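Local structure of uncharacterized conserved protein (Staphylococcus epidermidis, 3FRM) at residues I19-R24 and I43-P48; G98-Y103 and I222-G227; E112-R117 and G205-A210; D131-Y136 and M150-I155. The protein is of unknown function but contains a GNAT-type acetyltransferase domain, so it probably binds acetyl-CoA and may transfer an acyl group to a substrate not yet identified. One frame throughout, in Å; residues are numbered along the deposited sequence.

Contact 1: I19-R24 and I43-P48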
loop_
_atom_site.group_PDB
_atom_site.type_symbol
_atom_site.label_atom_id
_atom_site.label_comp_id
_atom_site.label_asym_id
_atom_site.label_seq_id
_atom_site.Cartn_x
_atom_site.Cartn_y
_atom_site.Cartn_z
ATOM N N ILE A 19 -2.520 -7.405 -30.483
ATOM C CA ILE A 19 -2.063 -7.200 -31.851
ATOM C C ILE A 19 -1.008 -8.249 -32.242
ATOM O O ILE A 19 -1.093 -8.913 -33.258
ATOM C CB ILE A 19 -1.461 -5.767 -31.989
ATOM C CG1 ILE A 19 -2.406 -4.719 -31.406
ATOM C CG2 ILE A 19 -1.101 -5.450 -33.408
ATOM C CD1 ILE A 19 -3.898 -4.895 -31.864
ATOM N N THR A 20 -0.009 -8.392 -31.407
ATOM C CA THR A 20 1.095 -9.270 -31.689
ATOM C C THR A 20 1.480 -9.944 -30.388
ATOM O O THR A 20 1.432 -9.334 -29.334
ATOM C CB THR A 20 2.254 -8.420 -32.260
ATOM O OG1 THR A 20 2.442 -8.751 -33.632
ATOM C CG2 THR A 20 3.535 -8.615 -31.510
ATOM N N GLU A 21 1.834 -11.213 -30.451
ATOM C CA GLU A 21 2.431 -11.859 -29.314
ATOM C C GLU A 21 3.547 -12.731 -29.820
ATOM O O GLU A 21 3.306 -13.562 -30.696
ATOM C CB GLU A 21 1.444 -12.729 -28.580
ATOM C CG GLU A 21 2.119 -13.367 -27.362
ATOM C CD GLU A 21 1.162 -14.036 -26.413
ATOM O OE1 GLU A 21 -0.092 -13.888 -26.577
ATOM O OE2 GLU A 21 1.668 -14.711 -25.476
ATOM N N ASP A 22 4.750 -12.547 -29.277
ATOM C CA ASP A 22 5.886 -13.400 -29.606
ATOM C C ASP A 22 6.640 -13.740 -28.326
ATOM O O ASP A 22 6.119 -13.533 -27.256
ATOM C CB ASP A 22 6.778 -12.743 -30.637
ATOM C CG ASP A 22 7.407 -11.470 -30.141
ATOM O OD1 ASP A 22 7.680 -10.558 -30.975
ATOM O OD2 ASP A 22 7.632 -11.352 -28.929
ATOM N N SER A 23 7.852 -14.255 -28.402
ATOM C CA SER A 23 8.473 -14.706 -27.165
ATOM C C SER A 23 8.918 -13.562 -26.262
ATOM O O SER A 23 9.066 -13.761 -25.056
ATOM C CB SER A 23 9.645 -15.620 -27.419
ATOM O OG SER A 23 10.706 -14.866 -27.961
ATOM N N ARG A 24 9.116 -12.372 -26.804
ATOM C CA ARG A 24 9.503 -11.309 -25.894
ATOM C C ARG A 24 8.401 -10.407 -25.340
ATOM O O ARG A 24 8.578 -9.876 -24.233
ATOM C CB ARG A 24 10.698 -10.461 -26.396
ATOM C CG ARG A 24 10.826 -10.241 -27.839
ATOM C CD ARG A 24 12.029 -9.308 -28.111
ATOM N NE ARG A 24 11.613 -8.213 -28.976
ATOM C CZ ARG A 24 11.289 -6.962 -28.595
ATOM N NH1 ARG A 24 10.922 -6.071 -29.526
ATOM N NH2 ARG A 24 11.378 -6.570 -27.330
ATOM N N ILE A 43 3.175 -5.582 -23.017
ATOM C CA ILE A 43 3.433 -6.483 -21.899
ATOM C C ILE A 43 4.697 -7.277 -22.272
ATOM O O ILE A 43 4.655 -8.120 -23.138
ATOM C CB ILE A 43 2.284 -7.462 -21.695
ATOM C CG1 ILE A 43 0.908 -6.766 -21.751
ATOM C CG2 ILE A 43 2.415 -8.278 -20.367
ATOM C CD1 ILE A 43 0.678 -5.745 -20.697
ATOM N N TYR A 44 5.830 -7.020 -21.632
ATOM C CA TYR A 44 7.022 -7.825 -21.935
ATOM C C TYR A 44 6.894 -9.221 -21.328
ATOM O O TYR A 44 6.366 -9.379 -20.230
ATOM C CB TYR A 44 8.312 -7.184 -21.407
ATOM C CG TYR A 44 8.850 -6.008 -22.203
ATOM C CD1 TYR A 44 9.424 -6.186 -23.460
ATOM C CD2 TYR A 44 8.824 -4.736 -21.686
ATOM C CE1 TYR A 44 9.920 -5.139 -24.184
ATOM C CE2 TYR A 44 9.356 -3.640 -22.436
ATOM C CZ TYR A 44 9.875 -3.868 -23.668
ATOM O OH TYR A 44 10.385 -2.824 -24.361
ATOM N N LYS A 45 7.406 -10.212 -22.052
ATOM C CA LYS A 45 7.601 -11.544 -21.553
ATOM C C LYS A 45 9.068 -11.788 -21.179
ATOM O O LYS A 45 9.357 -12.463 -20.185
ATOM C CB LYS A 45 7.111 -12.534 -22.590
ATOM C CG LYS A 45 5.577 -12.560 -22.583
ATOM C CD LYS A 45 4.928 -12.950 -23.913
ATOM C CE LYS A 45 4.747 -14.448 -24.007
ATOM N NZ LYS A 45 4.546 -14.825 -25.437
ATOM N N THR A 46 9.990 -11.202 -21.931
ATOM C CA THR A 46 11.403 -11.207 -21.533
ATOM C C THR A 46 11.983 -9.786 -21.482
ATOM O O THR A 46 11.597 -8.926 -22.232
ATOM C CB THR A 46 12.251 -12.121 -22.419
ATOM O OG1 THR A 46 11.993 -11.771 -23.783
ATOM C CG2 THR A 46 11.853 -13.563 -22.203
HETATM N N MSE A 47 12.920 -9.572 -20.577
HETATM C CA MSE A 47 13.597 -8.294 -20.381
HETATM C C MSE A 47 14.332 -7.763 -21.583
HETATM O O MSE A 47 15.298 -8.363 -22.016
HETATM C CB MSE A 47 14.644 -8.429 -19.269
HETATM C CG MSE A 47 14.119 -8.110 -17.899
HETATM SE SE MSE A 47 13.656 -6.192 -17.608
HETATM C CE MSE A 47 13.087 -6.524 -15.746
ATOM N N PRO A 48 13.908 -6.609 -22.095
ATOM C CA PRO A 48 14.658 -5.956 -23.148
ATOM C C PRO A 48 15.992 -5.442 -22.602
ATOM O O PRO A 48 16.048 -5.063 -21.456
ATOM C CB PRO A 48 13.753 -4.769 -23.526
ATOM C CG PRO A 48 12.988 -4.447 -22.306
ATOM C CD PRO A 48 12.748 -5.810 -21.661
HETATM O O HOH W 1 12.228 -7.654 -24.764
#
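At the turn between antiparallel strands 17-21 and 25-29, an Asx turn at D22 lies against the end of strand 41-44, in the part of the mixed sheet that probably belongs to an acetyltransferase-related N-terminal domain. Backbone bonds form its centre. R24 O accepts from two successive amides, a very short bond from K45 N (2.5 Å) and one from T46 N (3.0 Å, N-H...O angle 161°), both donors standing above the carbonyl plane. The turn itself is closed by R24 N, which donates to D22 OD2 at 2.8 Å; D22 also pairs with K25.

The K45 ammonium makes the charged part of the contact. K45 is long enough to run back over the turn, its chain bent at chi3 (89°), and NZ is gripped twice, by D22 O at 2.7 Å and by a salt bridge to the anti lone pair of E21 OE2. The glutamate crosses it at about a right angle, CG anti to its own backbone N.

The R24 and Y44 side chains lie side by side, pointing the same way, their planes 41° apart, and both polar ends turn to D56 of helix 50-66. P48 CG lies over one face of the Y44 ring. Water 1 accepts from R24 NH2 at 2.9 Å and donates to T46 O.

Contact 2: G98-Y103 and I222-G227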
loop_
_atom_site.group_PDB
_atom_site.type_symbol
_atom_site.label_atom_id
_atom_site.label_comp_id
_atom_site.label_asym_id
_atom_site.label_seq_id
_atom_site.Cartn_x
_atom_site.Cartn_y
_atom_site.Cartn_z
ATOM N N GLY A 98 6.157 1.977 -11.401
ATOM C CA GLY A 98 5.381 1.432 -10.326
ATOM C C GLY A 98 5.447 -0.083 -10.328
ATOM O O GLY A 98 6.141 -0.664 -11.142
ATOM N N VAL A 99 4.715 -0.717 -9.425
ATOM C CA VAL A 99 4.706 -2.158 -9.295
ATOM C C VAL A 99 3.259 -2.647 -9.239
ATOM O O VAL A 99 2.398 -2.084 -8.512
ATOM C CB VAL A 99 5.460 -2.552 -8.037
ATOM C CG1 VAL A 99 5.334 -4.066 -7.730
ATOM C CG2 VAL A 99 6.948 -2.197 -8.189
ATOM N N LEU A 100 2.957 -3.663 -10.048
ATOM C CA LEU A 100 1.680 -4.372 -9.937
ATOM C C LEU A 100 1.958 -5.533 -9.053
ATOM O O LEU A 100 3.030 -6.118 -9.149
ATOM C CB LEU A 100 1.245 -4.911 -11.285
ATOM C CG LEU A 100 0.440 -4.071 -12.287
ATOM C CD1 LEU A 100 0.115 -2.595 -11.870
ATOM C CD2 LEU A 100 1.137 -4.147 -13.653
ATOM N N GLU A 101 1.000 -5.875 -8.203
ATOM C CA GLU A 101 1.104 -7.019 -7.289
ATOM C C GLU A 101 -0.051 -7.978 -7.514
ATOM O O GLU A 101 -1.235 -7.549 -7.539
ATOM C CB GLU A 101 0.995 -6.541 -5.858
ATOM C CG GLU A 101 2.273 -5.975 -5.344
ATOM C CD GLU A 101 2.114 -5.154 -4.059
ATOM O OE1 GLU A 101 3.173 -4.760 -3.495
ATOM O OE2 GLU A 101 0.958 -4.917 -3.600
ATOM N N LEU A 102 0.281 -9.250 -7.704
ATOM C CA LEU A 102 -0.745 -10.254 -7.852
ATOM C C LEU A 102 -1.140 -10.861 -6.485
ATOM O O LEU A 102 -0.279 -11.405 -5.778
ATOM C CB LEU A 102 -0.267 -11.364 -8.785
ATOM C CG LEU A 102 -1.238 -12.546 -8.961
ATOM C CD1 LEU A 102 -2.488 -12.130 -9.797
ATOM C CD2 LEU A 102 -0.508 -13.744 -9.644
ATOM N N TYR A 103 -2.425 -10.742 -6.122
ATOM C CA TYR A 103 -2.996 -11.403 -4.912
ATOM C C TYR A 103 -3.925 -12.548 -5.225
ATOM O O TYR A 103 -4.704 -12.510 -6.176
ATOM C CB TYR A 103 -3.709 -10.392 -3.992
ATOM C CG TYR A 103 -2.742 -9.393 -3.425
ATOM C CD1 TYR A 103 -1.974 -9.695 -2.313
ATOM C CD2 TYR A 103 -2.485 -8.196 -4.082
ATOM C CE1 TYR A 103 -1.043 -8.804 -1.819
ATOM C CE2 TYR A 103 -1.566 -7.285 -3.589
ATOM C CZ TYR A 103 -0.858 -7.592 -2.448
ATOM O OH TYR A 103 0.086 -6.699 -1.959
ATOM N N ILE A 222 -8.824 -13.980 -7.672
ATOM C CA ILE A 222 -7.589 -13.324 -7.888
ATOM C C ILE A 222 -7.800 -11.902 -8.400
ATOM O O ILE A 222 -8.884 -11.543 -8.940
ATOM C CB ILE A 222 -6.748 -14.080 -8.944
ATOM C CG1 ILE A 222 -7.236 -13.735 -10.366
ATOM C CG2 ILE A 222 -6.706 -15.595 -8.631
ATOM C CD1 ILE A 222 -6.523 -14.447 -11.483
ATOM N N LEU A 223 -6.768 -11.097 -8.176
ATOM C CA LEU A 223 -6.781 -9.698 -8.482
ATOM C C LEU A 223 -5.357 -9.208 -8.583
ATOM O O LEU A 223 -4.424 -9.853 -8.034
ATOM C CB LEU A 223 -7.488 -8.924 -7.401
ATOM C CG LEU A 223 -6.824 -8.814 -6.039
ATOM C CD1 LEU A 223 -6.102 -7.480 -5.978
ATOM C CD2 LEU A 223 -7.873 -8.899 -4.929
ATOM N N VAL A 224 -5.223 -8.059 -9.241
ATOM C CA VAL A 224 -3.986 -7.367 -9.311
ATOM C C VAL A 224 -4.180 -5.983 -8.760
ATOM O O VAL A 224 -5.110 -5.335 -9.101
ATOM C CB VAL A 224 -3.520 -7.261 -10.775
ATOM C CG1 VAL A 224 -2.745 -5.984 -11.005
ATOM C CG2 VAL A 224 -2.688 -8.493 -11.179
ATOM N N ALA A 225 -3.259 -5.501 -7.940
ATOM C CA ALA A 225 -3.339 -4.130 -7.396
ATOM C C ALA A 225 -2.050 -3.395 -7.567
ATOM O O ALA A 225 -0.961 -4.000 -7.430
ATOM C CB ALA A 225 -3.684 -4.167 -5.910
ATOM N N ASP A 226 -2.137 -2.089 -7.816
ATOM C CA ASP A 226 -0.910 -1.310 -7.836
ATOM C C ASP A 226 -0.657 -0.503 -6.562
ATOM O O ASP A 226 -1.302 -0.760 -5.525
ATOM C CB ASP A 226 -0.783 -0.465 -9.101
ATOM C CG ASP A 226 -1.908 0.525 -9.247
ATOM O OD1 ASP A 226 -2.294 1.099 -8.201
ATOM O OD2 ASP A 226 -2.388 0.735 -10.396
ATOM N N GLY A 227 0.311 0.436 -6.640
ATOM C CA GLY A 227 0.732 1.288 -5.508
ATOM C C GLY A 227 -0.340 2.290 -5.079
ATOM O O GLY A 227 -0.490 2.582 -3.893
#
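Strand segments 98-103 and 222-225 run antiparallel, their axes 4.7 Å apart at closest approach, in the middle of the mixed sheet. The pairing joins a strand of the DUF5613 range to one of the GNAT range within one continuous sheet, consistent with two related acetyltransferase-like halves. Beginning beyond the paired region, V99 O receives a CA-H...O contact from D226 CA. L100 CG meets V224 CG1 at 3.9 Å while CD1 reaches D226 CB, so a branched aliphatic chain covers two residues of the partner.

E101 and A225 form a hydrogen-bonded pair: E101 N gives to A225 O at 2.8 Å and A225 N returns to E101 O at 2.9 Å, both donors in the carbonyl planes. The small methyl of A225 suits a face shared with the bulky Y103. L102 opposes V224 as a non-hydrogen-bonded pair, its CD1 touching V224 CG2 at 3.9 Å. Y103 closes the register with L223: Y103 N donates to L223 O at 2.9 Å, nearly along the C=O axis, and L223 N to Y103 O at 3.2 Å. Y103 CB packs on L223 CG, and Y103 OH appears to donate to E101 OE2, whose placement is less certain and which also pairs with K232.

Helix 232-237 covers the face bearing E101, Y103 and A225, with D233 and L236 of the second subunit packing there too, while strands 241-251 and 188-195 flank the pair.

Contact 3: E112-R117 and G205-A210. With SO4 (sulfate ion), chain H.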
loop_
_atom_site.group_PDB
_atom_site.type_symbol
_atom_site.label_atom_id
_atom_site.label_comp_id
_atom_site.label_asym_id
_atom_site.label_seq_id
_atom_site.Cartn_x
_atom_site.Cartn_y
_atom_site.Cartn_z
ATOM N N GLU A 112 -16.414 -17.550 4.030
ATOM C CA GLU A 112 -16.281 -17.389 5.478
ATOM C C GLU A 112 -16.467 -15.920 5.966
ATOM O O GLU A 112 -16.836 -15.707 7.115
ATOM C CB GLU A 112 -14.887 -17.899 5.871
ATOM C CG GLU A 112 -14.681 -18.072 7.340
ATOM C CD GLU A 112 -14.368 -16.756 8.072
ATOM O OE1 GLU A 112 -13.933 -15.758 7.408
ATOM O OE2 GLU A 112 -14.553 -16.741 9.321
ATOM N N LEU A 113 -16.187 -14.919 5.125
ATOM C CA LEU A 113 -16.237 -13.514 5.595
ATOM C C LEU A 113 -17.631 -12.979 5.921
ATOM O O LEU A 113 -17.775 -11.935 6.583
ATOM C CB LEU A 113 -15.620 -12.589 4.576
ATOM C CG LEU A 113 -14.185 -12.120 4.728
ATOM C CD1 LEU A 113 -13.340 -12.934 5.683
ATOM C CD2 LEU A 113 -13.574 -12.049 3.358
ATOM N N SER A 114 -18.646 -13.683 5.426
ATOM C CA SER A 114 -20.043 -13.224 5.517
ATOM C C SER A 114 -20.535 -13.173 6.940
ATOM O O SER A 114 -20.196 -14.031 7.737
ATOM C CB SER A 114 -21.011 -14.093 4.702
ATOM O OG SER A 114 -22.029 -13.244 4.168
ATOM N N ARG A 115 -21.315 -12.144 7.243
ATOM C CA ARG A 115 -21.859 -11.970 8.571
ATOM C C ARG A 115 -23.379 -11.704 8.557
ATOM O O ARG A 115 -23.983 -11.409 9.602
ATOM C CB ARG A 115 -21.089 -10.871 9.302
ATOM C CG ARG A 115 -20.310 -11.307 10.562
ATOM C CD ARG A 115 -19.727 -12.736 10.560
ATOM N NE ARG A 115 -18.314 -12.728 10.982
ATOM C CZ ARG A 115 -17.408 -13.676 10.698
ATOM N NH1 ARG A 115 -16.145 -13.542 11.116
ATOM N NH2 ARG A 115 -17.744 -14.750 9.990
ATOM N N LYS A 116 -23.994 -11.852 7.380
ATOM C CA LYS A 116 -25.432 -11.611 7.175
ATOM C C LYS A 116 -25.809 -10.184 7.524
ATOM O O LYS A 116 -26.910 -9.930 8.019
ATOM C CB LYS A 116 -26.300 -12.628 7.948
ATOM C CG LYS A 116 -26.143 -14.060 7.456
ATOM C CD LYS A 116 -27.082 -14.364 6.297
ATOM C CE LYS A 116 -28.422 -14.905 6.814
ATOM N NZ LYS A 116 -29.543 -14.664 5.835
ATOM N N ARG A 117 -24.877 -9.262 7.271
ATOM C CA ARG A 117 -25.160 -7.846 7.402
ATOM C C ARG A 117 -26.333 -7.513 6.480
ATOM O O ARG A 117 -26.626 -8.274 5.561
ATOM C CB ARG A 117 -23.934 -7.026 7.067
ATOM C CG ARG A 117 -22.798 -7.222 8.039
ATOM C CD ARG A 117 -21.444 -7.017 7.324
ATOM N NE ARG A 117 -20.293 -7.363 8.176
ATOM C CZ ARG A 117 -19.372 -8.316 7.955
ATOM N NH1 ARG A 117 -19.381 -9.094 6.867
ATOM N NH2 ARG A 117 -18.413 -8.477 8.851
ATOM N N GLY A 205 -17.428 -4.141 2.418
ATOM C CA GLY A 205 -16.473 -4.804 1.533
ATOM C C GLY A 205 -16.427 -6.314 1.830
ATOM O O GLY A 205 -16.383 -7.156 0.922
ATOM N N SER A 206 -16.458 -6.717 3.083
ATOM C CA SER A 206 -16.369 -8.160 3.223
ATOM C C SER A 206 -17.674 -8.888 2.758
ATOM O O SER A 206 -17.598 -9.999 2.262
ATOM C CB SER A 206 -15.892 -8.552 4.600
ATOM O OG SER A 206 -16.999 -8.494 5.449
ATOM N N GLU A 207 -18.840 -8.219 2.802
ATOM C CA GLU A 207 -20.030 -8.802 2.190
ATOM C C GLU A 207 -19.836 -9.004 0.698
ATOM O O GLU A 207 -20.099 -10.085 0.182
ATOM C CB GLU A 207 -21.329 -8.050 2.522
ATOM C CG GLU A 207 -21.903 -8.339 3.952
ATOM C CD GLU A 207 -22.181 -9.824 4.289
ATOM O OE1 GLU A 207 -22.195 -10.180 5.498
ATOM O OE2 GLU A 207 -22.389 -10.642 3.360
ATOM N N ILE A 208 -19.309 -7.984 0.022
ATOM C CA ILE A 208 -19.114 -8.033 -1.406
ATOM C C ILE A 208 -18.150 -9.140 -1.751
ATOM O O ILE A 208 -18.290 -9.836 -2.764
ATOM C CB ILE A 208 -18.615 -6.679 -1.963
ATOM C CG1 ILE A 208 -19.769 -5.686 -2.014
ATOM C CG2 ILE A 208 -17.953 -6.844 -3.328
ATOM C CD1 ILE A 208 -19.319 -4.177 -1.919
ATOM N N GLN A 209 -17.174 -9.332 -0.886
ATOM C CA GLN A 209 -16.162 -10.287 -1.169
ATOM C C GLN A 209 -16.726 -11.705 -1.058
ATOM O O GLN A 209 -16.506 -12.523 -1.937
ATOM C CB GLN A 209 -15.041 -10.078 -0.192
ATOM C CG GLN A 209 -13.767 -10.596 -0.698
ATOM C CD GLN A 209 -13.162 -9.641 -1.653
ATOM O OE1 GLN A 209 -13.189 -8.454 -1.420
ATOM N NE2 GLN A 209 -12.596 -10.148 -2.731
ATOM N N ALA A 210 -17.449 -11.987 0.026
ATOM C CA ALA A 210 -18.053 -13.284 0.211
ATOM C C ALA A 210 -19.033 -13.646 -0.895
ATOM O O ALA A 210 -19.163 -14.813 -1.249
ATOM C CB ALA A 210 -18.760 -13.369 1.576
HETATM S S SO4 H . -14.779 -4.176 5.412
HETATM O O1 SO4 H . -14.616 -5.626 5.503
HETATM O O2 SO4 H . -13.448 -3.669 5.118
HETATM O O3 SO4 H . -15.746 -3.912 4.355
HETATM O O4 SO4 H . -15.203 -3.609 6.691
#
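The loop E112-R117, between helix 107-111 and strand 120-123, lies beside helix 204-216, with S114 CA and E207 CA 5.5 Å apart. In GNAT folds the start of this helix binds the pyrophosphate of acetyl-CoA; here a sulfate, probably from the crystallisation liquor, accepts hydrogen bonds from S206 N and, weakly, G205 N, and is also held by G203 N and R237, consistent with that role. Glycine suits position 205, since a CB there would clash with the sulfate.

E207 carries the contact. Its chain, bent at chi2 (-56°), presents both carboxylate oxygens to the loop through their syn lone pairs. OE2 takes the hydroxyl of S114 OG at 2.7 Å; OE1 takes R115 N at 2.8 Å, nearly straight at 168°, and more weakly R117 N.

L113 packs over the helix, CB 4.4 Å from A210 CB and CG 4.0 Å from S206 CB.

R117, extended from CG to NE, crosses E207 obliquely, its guanidinium covered on one face by R115 CB. NH1 forms a salt bridge to E207 OE1 whose hydrogen bond is weak, and donates to L113 O, in the carbonyl plane, at 3.3 Å.

Contact 4: D131-Y136 and M150-I155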
loop_
_atom_site.group_PDB
_atom_site.type_symbol
_atom_site.label_atom_id
_atom_site.label_comp_id
_atom_site.label_asym_id
_atom_site.label_seq_id
_atom_site.Cartn_x
_atom_site.Cartn_y
_atom_site.Cartn_z
ATOM N N ASP A 131 -26.437 3.604 -10.650
ATOM C CA ASP A 131 -25.984 3.486 -9.292
ATOM C C ASP A 131 -24.555 2.988 -9.270
ATOM O O ASP A 131 -23.790 3.354 -8.396
ATOM C CB ASP A 131 -26.845 2.483 -8.488
ATOM C CG ASP A 131 -28.237 3.007 -8.196
ATOM O OD1 ASP A 131 -29.130 2.146 -8.027
ATOM O OD2 ASP A 131 -28.449 4.248 -8.136
ATOM N N TYR A 132 -24.202 2.108 -10.196
ATOM C CA TYR A 132 -22.852 1.611 -10.255
ATOM C C TYR A 132 -21.928 2.815 -10.564
ATOM O O TYR A 132 -20.961 3.089 -9.853
ATOM C CB TYR A 132 -22.758 0.487 -11.301
ATOM C CG TYR A 132 -21.359 0.093 -11.666
ATOM C CD1 TYR A 132 -20.772 -1.015 -11.090
ATOM C CD2 TYR A 132 -20.616 0.823 -12.632
ATOM C CE1 TYR A 132 -19.486 -1.409 -11.411
ATOM C CE2 TYR A 132 -19.258 0.433 -12.986
ATOM C CZ TYR A 132 -18.718 -0.701 -12.334
ATOM O OH TYR A 132 -17.424 -1.159 -12.575
ATOM N N LEU A 133 -22.278 3.571 -11.586
ATOM C CA LEU A 133 -21.424 4.698 -12.004
ATOM C C LEU A 133 -21.352 5.781 -10.955
ATOM O O LEU A 133 -20.319 6.428 -10.771
ATOM C CB LEU A 133 -21.914 5.273 -13.300
ATOM C CG LEU A 133 -21.768 4.282 -14.438
ATOM C CD1 LEU A 133 -22.484 4.925 -15.640
ATOM C CD2 LEU A 133 -20.270 3.991 -14.703
ATOM N N HIS A 134 -22.439 5.916 -10.224
ATOM C CA HIS A 134 -22.467 6.822 -9.117
ATOM C C HIS A 134 -21.380 6.542 -8.086
ATOM O O HIS A 134 -20.742 7.468 -7.589
ATOM C CB HIS A 134 -23.832 6.775 -8.449
ATOM C CG HIS A 134 -23.920 7.661 -7.259
ATOM N ND1 HIS A 134 -23.819 7.180 -5.968
ATOM C CD2 HIS A 134 -24.030 9.006 -7.161
ATOM C CE1 HIS A 134 -23.891 8.192 -5.123
ATOM N NE2 HIS A 134 -24.022 9.311 -5.821
ATOM N N VAL A 135 -21.164 5.273 -7.759
ATOM C CA VAL A 135 -20.131 4.938 -6.800
ATOM C C VAL A 135 -18.768 5.171 -7.456
ATOM O O VAL A 135 -17.823 5.731 -6.867
ATOM C CB VAL A 135 -20.244 3.467 -6.355
ATOM C CG1 VAL A 135 -19.018 3.079 -5.464
ATOM C CG2 VAL A 135 -21.594 3.206 -5.672
ATOM N N TYR A 136 -18.689 4.713 -8.687
ATOM C CA TYR A 136 -17.514 4.875 -9.487
ATOM C C TYR A 136 -16.976 6.318 -9.446
ATOM O O TYR A 136 -15.773 6.519 -9.252
ATOM C CB TYR A 136 -17.799 4.405 -10.916
ATOM C CG TYR A 136 -16.561 4.413 -11.706
ATOM C CD1 TYR A 136 -15.601 3.388 -11.567
ATOM C CD2 TYR A 136 -16.296 5.475 -12.550
ATOM C CE1 TYR A 136 -14.395 3.446 -12.284
ATOM C CE2 TYR A 136 -15.132 5.530 -13.274
ATOM C CZ TYR A 136 -14.182 4.534 -13.140
ATOM O OH TYR A 136 -13.035 4.673 -13.883
HETATM N N MSE A 150 -14.282 9.710 -19.450
HETATM C CA MSE A 150 -14.247 8.917 -20.676
HETATM C C MSE A 150 -14.233 7.427 -20.329
HETATM O O MSE A 150 -14.706 6.616 -21.100
HETATM C CB MSE A 150 -13.192 9.377 -21.727
HETATM C CG MSE A 150 -11.817 8.734 -21.772
HETATM SE SE MSE A 150 -11.414 6.740 -21.853
HETATM C CE MSE A 150 -9.662 6.842 -20.964
ATOM N N VAL A 151 -13.737 7.068 -19.155
ATOM C CA VAL A 151 -13.855 5.690 -18.724
ATOM C C VAL A 151 -15.316 5.397 -18.352
ATOM O O VAL A 151 -15.815 4.336 -18.669
ATOM C CB VAL A 151 -12.867 5.344 -17.596
ATOM C CG1 VAL A 151 -13.205 4.005 -16.966
ATOM C CG2 VAL A 151 -11.423 5.318 -18.152
ATOM N N LYS A 152 -16.007 6.358 -17.735
ATOM C CA LYS A 152 -17.433 6.223 -17.455
ATOM C C LYS A 152 -18.240 5.950 -18.698
ATOM O O LYS A 152 -18.998 5.005 -18.758
ATOM C CB LYS A 152 -17.982 7.475 -16.792
ATOM C CG LYS A 152 -18.035 7.391 -15.261
ATOM C CD LYS A 152 -18.540 8.706 -14.658
ATOM C CE LYS A 152 -20.011 8.963 -14.967
ATOM N NZ LYS A 152 -20.397 10.420 -14.986
ATOM N N GLN A 153 -18.056 6.774 -19.706
ATOM C CA GLN A 153 -18.730 6.606 -20.985
ATOM C C GLN A 153 -18.466 5.218 -21.579
ATOM O O GLN A 153 -19.327 4.582 -22.111
ATOM C CB GLN A 153 -18.280 7.718 -21.963
ATOM C CG GLN A 153 -19.225 8.916 -21.994
ATOM C CD GLN A 153 -20.452 8.664 -22.886
ATOM O OE1 GLN A 153 -21.084 7.597 -22.807
ATOM N NE2 GLN A 153 -20.776 9.635 -23.758
ATOM N N HIS A 154 -17.257 4.747 -21.467
ATOM C CA HIS A 154 -16.913 3.434 -22.006
ATOM C C HIS A 154 -17.682 2.280 -21.327
ATOM O O HIS A 154 -18.310 1.476 -22.008
ATOM C CB HIS A 154 -15.403 3.274 -21.949
ATOM C CG HIS A 154 -14.907 1.946 -22.424
ATOM N ND1 HIS A 154 -15.205 1.438 -23.674
ATOM C CD2 HIS A 154 -14.093 1.040 -21.830
ATOM C CE1 HIS A 154 -14.603 0.271 -23.827
ATOM N NE2 HIS A 154 -13.921 0.007 -22.723
ATOM N N ILE A 155 -17.666 2.240 -19.996
ATOM C CA ILE A 155 -18.457 1.284 -19.211
ATOM C C ILE A 155 -19.964 1.374 -19.500
ATOM O O ILE A 155 -20.687 0.346 -19.649
ATOM C CB ILE A 155 -18.295 1.527 -17.702
ATOM C CG1 ILE A 155 -16.831 1.591 -17.314
ATOM C CG2 ILE A 155 -19.038 0.458 -16.888
ATOM C CD1 ILE A 155 -16.647 1.765 -15.811
#
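This is an apolar helix-to-helix contact without a hydrogen bond across it, between helices 129-136 and 145-158, which lie side by side near strands 165-171 and 174-183. The two short segments run nearly antiparallel (160°) with axes 11.1 Å apart, wide enough that large side chains must bridge the gap.

Y136 spans it at one end. With CG anti to the backbone N (chi1 -173°), the ring extends toward the second helix, and its OH presses on V151 CG1 at 3.2 Å. Farther down the same ring, CD2 lies 3.7 Å from K152 CG. Lysine suits this margin: its methylenes pack on Y136 and on L133 CD2, while its ammonium makes a long, weak ion pair with D137.

I155 fills the other end. Its CG2, anti to the backbone N, meets Y132 CE2 at 3.9 Å and L133 CD2 at 4.3 Å, a beta-branched residue spreading over two partners. The Y132 ring crosses I155 at about a right angle and carries its hydroxyl on to D180 in the sheet, while D131 bonds to Y170. Two helices following the first strand of the domain and packed beside its antiparallel strands are typical of the GNAT fold.

Along the chain contact 1 is complete before the others begin; contact 2 then opens on strand 96-105 and closes on strand 221-225, and within that interval contact 3 brackets contact 4. Contacts 1 and 2 reach the same mixed sheet, their centres 20 Å apart, with contact 2 pairing a strand from the DUF5613 range with one from the GNAT range and so joining what are probably two acetyltransferase-like halves. Helix 204-216 of contact 3 leads directly into strand 221-225 of contact 2. Contacts 3 and 4, 24 Å apart between centres, both lie across the chain's centre from contact 1; the sulfate site lies on helix 204-216, within the GNAT range.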